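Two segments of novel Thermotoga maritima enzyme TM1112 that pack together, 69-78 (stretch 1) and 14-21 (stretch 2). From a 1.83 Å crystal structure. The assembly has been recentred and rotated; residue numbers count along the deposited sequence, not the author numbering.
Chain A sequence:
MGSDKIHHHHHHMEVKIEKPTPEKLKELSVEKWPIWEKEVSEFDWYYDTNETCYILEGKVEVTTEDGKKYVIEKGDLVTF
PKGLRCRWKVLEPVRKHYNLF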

ATOM      1  N   LYS A  69       3.318 -13.428   1.242  1.00 35.59           N
ATOM      2  CA  LYS A  69       3.903 -12.644   0.174  1.00 35.97           C
ATOM      3  C   LYS A  69       2.826 -12.096  -0.723  1.00 35.43           C
ATOM      4  O   LYS A  69       1.885 -12.804  -1.096  1.00 33.87           O
ATOM      5  CB  LYS A  69       4.860 -13.509  -0.636  1.00 36.63           C
ATOM      6  CG  LYS A  69       6.075 -13.936   0.239  1.00 38.22           C
ATOM      7  CD  LYS A  69       7.225 -14.432  -0.577  1.00 39.47           C
ATOM      8  CE  LYS A  69       8.525 -14.528   0.212  1.00 39.05           C
ATOM      9  NZ  LYS A  69       9.238 -13.207   0.177  1.00 40.14           N
ATOM     10  N   TYR A  70       2.985 -10.831  -1.064  1.00 36.15           N
ATOM     11  CA  TYR A  70       2.008 -10.094  -1.861  1.00 36.36           C
ATOM     12  C   TYR A  70       2.804  -9.181  -2.786  1.00 37.14           C
ATOM     13  O   TYR A  70       3.949  -8.817  -2.475  1.00 37.57           O
ATOM     14  CB  TYR A  70       1.214  -9.178  -0.943  1.00 37.25           C
ATOM     15  CG  TYR A  70       0.463  -9.875   0.139  1.00 36.82           C
ATOM     16  CD1 TYR A  70      -0.795 -10.461  -0.095  1.00 37.52           C
ATOM     17  CD2 TYR A  70       1.026 -10.013   1.396  1.00 38.95           C
ATOM     18  CE1 TYR A  70      -1.482 -11.124   0.957  1.00 36.47           C
ATOM     19  CE2 TYR A  70       0.360 -10.689   2.410  1.00 38.46           C
ATOM     20  CZ  TYR A  70      -0.875 -11.251   2.176  1.00 37.58           C
ATOM     21  OH  TYR A  70      -1.495 -11.889   3.216  1.00 38.20           O
ATOM     22  N   VAL A  71       2.213  -8.854  -3.919  1.00 36.47           N
ATOM     23  CA  VAL A  71       2.729  -7.825  -4.793  1.00 38.33           C
ATOM     24  C   VAL A  71       1.628  -6.782  -4.887  1.00 38.69           C
ATOM     25  O   VAL A  71       0.394  -7.114  -5.058  1.00 37.08           O
ATOM     26  CB  VAL A  71       3.055  -8.408  -6.187  1.00 39.20           C
ATOM     27  CG1 VAL A  71       3.303  -7.300  -7.233  1.00 42.58           C
ATOM     28  CG2 VAL A  71       4.258  -9.291  -6.079  1.00 42.64           C
ATOM     29  N   ILE A  72       2.051  -5.537  -4.821  1.00 39.38           N
ATOM     30  CA  ILE A  72       1.131  -4.417  -5.055  1.00 40.64           C
ATOM     31  C   ILE A  72       1.692  -3.548  -6.143  1.00 39.32           C
ATOM     32  O   ILE A  72       2.904  -3.399  -6.264  1.00 38.01           O
ATOM     33  CB  ILE A  72       0.876  -3.624  -3.794  1.00 42.40           C
ATOM     34  CG1 ILE A  72       2.159  -3.191  -3.132  1.00 45.51           C
ATOM     35  CG2 ILE A  72       0.106  -4.476  -2.797  1.00 44.25           C
ATOM     36  CD1 ILE A  72       1.934  -2.377  -1.824  1.00 46.92           C
ATOM     37  N   GLU A  73       0.815  -3.053  -6.979  1.00 38.76           N
ATOM     38  CA  GLU A  73       1.264  -2.306  -8.143  1.00 40.65           C
ATOM     39  C   GLU A  73       0.257  -1.274  -8.549  1.00 39.24           C
ATOM     40  O   GLU A  73      -0.796  -1.141  -7.885  1.00 35.60           O
ATOM     41  CB  GLU A  73       1.677  -3.233  -9.267  1.00 42.15           C
ATOM     42  CG  GLU A  73       0.635  -4.113  -9.789  1.00 47.83           C
ATOM     43  CD  GLU A  73       1.194  -5.310 -10.579  1.00 48.44           C
ATOM     44  OE1 GLU A  73       2.459  -5.652 -10.645  1.00 54.39           O
ATOM     45  OE2 GLU A  73       0.291  -5.901 -11.129  1.00 52.32           O
ATOM     46  N   LYS A  74       0.586  -0.509  -9.609  1.00 38.33           N
ATOM     47  CA  LYS A  74      -0.234   0.638 -10.000  1.00 37.39           C
ATOM     48  C   LYS A  74      -1.686   0.220 -10.105  1.00 36.40           C
ATOM     49  O   LYS A  74      -2.034  -0.790 -10.749  1.00 35.95           O
ATOM     50  CB  LYS A  74       0.284   1.201 -11.343  1.00 38.17           C
ATOM     51  CG  LYS A  74      -0.515   2.333 -11.894  1.00 39.42           C
ATOM     52  CD  LYS A  74       0.152   2.804 -13.205  1.00 39.85           C
ATOM     53  CE  LYS A  74      -0.570   3.999 -13.810  1.00 44.18           C
ATOM     54  NZ  LYS A  74      -0.163   4.193 -15.241  1.00 48.28           N
ATOM     55  N   GLY A  75      -2.547   1.048  -9.565  1.00 35.92           N
ATOM     56  CA  GLY A  75      -4.005   0.829  -9.653  1.00 36.31           C
ATOM     57  C   GLY A  75      -4.589   0.021  -8.545  1.00 36.69           C
ATOM     58  O   GLY A  75      -5.806  -0.078  -8.433  1.00 36.21           O
ATOM     59  N   ASP A  76      -3.753  -0.515  -7.660  1.00 35.79           N
ATOM     60  CA  ASP A  76      -4.262  -1.251  -6.519  1.00 36.27           C
ATOM     61  C   ASP A  76      -4.662  -0.355  -5.369  1.00 36.89           C
ATOM     62  O   ASP A  76      -3.955   0.620  -5.072  1.00 36.88           O
ATOM     63  CB  ASP A  76      -3.181  -2.205  -5.975  1.00 36.08           C
ATOM     64  CG  ASP A  76      -2.930  -3.410  -6.859  1.00 39.93           C
ATOM     65  OD1 ASP A  76      -1.884  -4.072  -6.629  1.00 42.29           O
ATOM     66  OD2 ASP A  76      -3.758  -3.799  -7.730  1.00 39.60           O
ATOM     67  N   LEU A  77      -5.727  -0.769  -4.679  1.00 35.84           N
ATOM     68  CA  LEU A  77      -6.170  -0.233  -3.397  1.00 35.52           C
ATOM     69  C   LEU A  77      -5.812  -1.298  -2.383  1.00 36.90           C
ATOM     70  O   LEU A  77      -6.319  -2.422  -2.437  1.00 36.73           O
ATOM     71  CB  LEU A  77      -7.635  -0.002  -3.404  1.00 36.01           C
ATOM     72  CG  LEU A  77      -8.193   0.713  -2.163  1.00 35.03           C
ATOM     73  CD1 LEU A  77      -7.724   2.175  -2.077  1.00 35.70           C
ATOM     74  CD2 LEU A  77      -9.689   0.644  -2.217  1.00 36.03           C
ATOM     75  N   VAL A  78      -4.956  -0.937  -1.431  1.00 36.37           N
ATOM     76  CA  VAL A  78      -4.385  -1.893  -0.473  1.00 37.06           C
ATOM     77  C   VAL A  78      -4.673  -1.457   0.951  1.00 37.95           C
ATOM     78  O   VAL A  78      -4.582  -0.271   1.254  1.00 37.52           O
ATOM     79  CB  VAL A  78      -2.858  -2.017  -0.628  1.00 38.89           C
ATOM     80  CG1 VAL A  78      -2.351  -3.128   0.279  1.00 38.23           C
ATOM     81  CG2 VAL A  78      -2.515  -2.193  -2.091  1.00 43.80           C
TER
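Stretch 2, residues 14-21: EVKIEKPT

Stretch 1 runs as a strand from Lys69 to Glu73, reverses through a type II turn from Glu73 to Asp76, closed by Asp76 N to Glu73 O at 3.0 Å, and resumes as strand at Leu77 and Val78. Stretch 2 is extended, with strand at Lys16 to Glu18. It pairs antiparallel with the second strand: Leu77 N donates to Glu18 O at 2.8 Å (174° at the hydrogen), and Glu18 N donates to Leu77 O at 3.0 Å (158°). The CA–CA spacing is 5.4 Å for the hydrogen-bonded pair Leu77 and Glu18 and narrows to 4.5 Å for Val78 and Ile17, the non-hydrogen-bonded pair. Against the first strand there is no such pairing; the axes cross at 41°, 8.8 Å apart, and side chains fill the gap.

Ile17 and Val78 share one sheet face, Leu77 and Glu18 the other. Ile17 CD1 reaches Ile72 CG2 at 3.5 Å and Tyr70 CB at 4.0 Å, while Val78 CG1 meets Val15 CG1 at 3.4 Å. Val15 CB lies 3.9 Å from the Tyr70 ring centroid, 8° off the normal, hence a CH-pi contact over the face. Beyond the pairing, Lys19 NZ forms a salt bridge with Asp76 OD2 at 2.8 Å; Asp76 OD1 accepts from Glu73 N at 2.9 Å, so one carboxylate links the turn to stretch 2.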

ATOM      1  N   GLU A  14      -3.298 -10.509   6.909  1.00 55.77           N
ATOM      2  CA  GLU A  14      -4.029 -10.330   5.637  1.00 54.46           C
ATOM      3  C   GLU A  14      -3.865  -8.878   5.199  1.00 54.10           C
ATOM      4  O   GLU A  14      -4.586  -8.008   5.728  1.00 56.06           O
ATOM      5  CB  GLU A  14      -5.511 -10.640   5.847  1.00 54.95           C
ATOM      6  CG  GLU A  14      -6.390 -10.570   4.602  1.00 56.60           C
ATOM      7  CD  GLU A  14      -6.059 -11.659   3.596  1.00 59.38           C
ATOM      8  OE1 GLU A  14      -6.244 -12.851   3.929  1.00 62.39           O
ATOM      9  OE2 GLU A  14      -5.619 -11.315   2.475  1.00 62.91           O
ATOM     10  N   VAL A  15      -2.917  -8.637   4.278  1.00 51.77           N
ATOM     11  CA  VAL A  15      -2.924  -7.468   3.413  1.00 50.04           C
ATOM     12  C   VAL A  15      -4.018  -7.655   2.344  1.00 48.70           C
ATOM     13  O   VAL A  15      -4.026  -8.657   1.600  1.00 49.90           O
ATOM     14  CB  VAL A  15      -1.592  -7.250   2.716  1.00 49.91           C
ATOM     15  CG1 VAL A  15      -1.613  -5.960   1.924  1.00 49.93           C
ATOM     16  CG2 VAL A  15      -0.449  -7.208   3.741  1.00 51.84           C
ATOM     17  N   LYS A  16      -4.950  -6.712   2.288  1.00 45.39           N
ATOM     18  CA  LYS A  16      -6.098  -6.831   1.423  1.00 44.10           C
ATOM     19  C   LYS A  16      -5.809  -5.973   0.244  1.00 42.01           C
ATOM     20  O   LYS A  16      -5.384  -4.858   0.424  1.00 40.92           O
ATOM     21  CB  LYS A  16      -7.347  -6.339   2.145  1.00 43.98           C
ATOM     22  CG  LYS A  16      -7.630  -7.190   3.327  1.00 46.40           C
ATOM     23  CD  LYS A  16      -8.738  -6.660   4.211  1.00 46.70           C
ATOM     24  CE  LYS A  16      -8.967  -7.621   5.391  1.00 49.62           C
ATOM     25  NZ  LYS A  16      -9.359  -9.022   4.956  1.00 51.70           N
ATOM     26  N   ILE A  17      -6.034  -6.498  -0.955  1.00 40.08           N
ATOM     27  CA  ILE A  17      -5.685  -5.821  -2.201  1.00 39.90           C
ATOM     28  C   ILE A  17      -6.791  -5.996  -3.225  1.00 39.10           C
ATOM     29  O   ILE A  17      -7.305  -7.122  -3.447  1.00 37.26           O
ATOM     30  CB  ILE A  17      -4.390  -6.423  -2.785  1.00 38.70           C
ATOM     31  CG1 ILE A  17      -3.256  -6.386  -1.761  1.00 39.95           C
ATOM     32  CG2 ILE A  17      -3.985  -5.700  -4.076  1.00 40.03           C
ATOM     33  CD1 ILE A  17      -1.965  -7.174  -2.201  1.00 41.53           C
ATOM     34  N   GLU A  18      -7.188  -4.907  -3.855  1.00 38.37           N
ATOM     35  CA  GLU A  18      -8.164  -4.983  -4.888  1.00 39.08           C
ATOM     36  C   GLU A  18      -7.932  -3.928  -5.908  1.00 38.95           C
ATOM     37  O   GLU A  18      -7.271  -2.940  -5.638  1.00 39.84           O
ATOM     38  CB  GLU A  18      -9.584  -4.843  -4.274  1.00 39.75           C
ATOM     39  CG  GLU A  18     -10.047  -3.440  -3.970  1.00 40.16           C
ATOM     40  CD  GLU A  18     -11.363  -3.400  -3.235  1.00 41.63           C
ATOM     41  OE1 GLU A  18     -11.530  -4.233  -2.297  1.00 46.39           O
ATOM     42  OE2 GLU A  18     -12.241  -2.593  -3.625  1.00 43.34           O
ATOM     43  N   LYS A  19      -8.436  -4.167  -7.106  1.00 39.19           N
ATOM     44  CA  LYS A  19      -8.545  -3.146  -8.122  1.00 38.97           C
ATOM     45  C   LYS A  19      -9.904  -2.505  -7.911  1.00 39.06           C
ATOM     46  O   LYS A  19     -10.953  -3.123  -8.242  1.00 38.34           O
ATOM     47  CB  LYS A  19      -8.461  -3.765  -9.523  1.00 40.76           C
ATOM     48  CG  LYS A  19      -7.124  -4.410  -9.799  1.00 44.28           C
ATOM     49  CD  LYS A  19      -6.034  -3.382  -9.970  1.00 47.85           C
ATOM     50  CE  LYS A  19      -4.773  -3.989 -10.676  1.00 47.99           C
ATOM     51  NZ  LYS A  19      -3.595  -3.113 -10.461  1.00 44.91           N
ATOM     52  N   PRO A  20      -9.947  -1.278  -7.354  1.00 36.96           N
ATOM     53  CA  PRO A  20     -11.241  -0.714  -6.959  1.00 37.20           C
ATOM     54  C   PRO A  20     -12.063  -0.292  -8.164  1.00 37.41           C
ATOM     55  O   PRO A  20     -11.507   0.044  -9.203  1.00 38.36           O
ATOM     56  CB  PRO A  20     -10.830   0.497  -6.096  1.00 36.94           C
ATOM     57  CG  PRO A  20      -9.603   0.950  -6.782  1.00 38.07           C
ATOM     58  CD  PRO A  20      -8.843  -0.345  -7.045  1.00 37.75           C
ATOM     59  N   THR A  21     -13.384  -0.304  -8.045  1.00 37.01           N
ATOM     60  CA  THR A  21     -14.212   0.272  -9.086  1.00 36.65           C
ATOM     61  C   THR A  21     -14.045   1.779  -9.092  1.00 37.02           C
ATOM     62  O   THR A  21     -13.669   2.370  -8.086  1.00 36.72           O
ATOM     63  CB  THR A  21     -15.678  -0.078  -8.880  1.00 36.74           C
ATOM     64  OG1 THR A  21     -16.110   0.367  -7.578  1.00 38.34           O
ATOM     65  CG2 THR A  21     -15.885  -1.567  -8.911  1.00 34.40           C
TER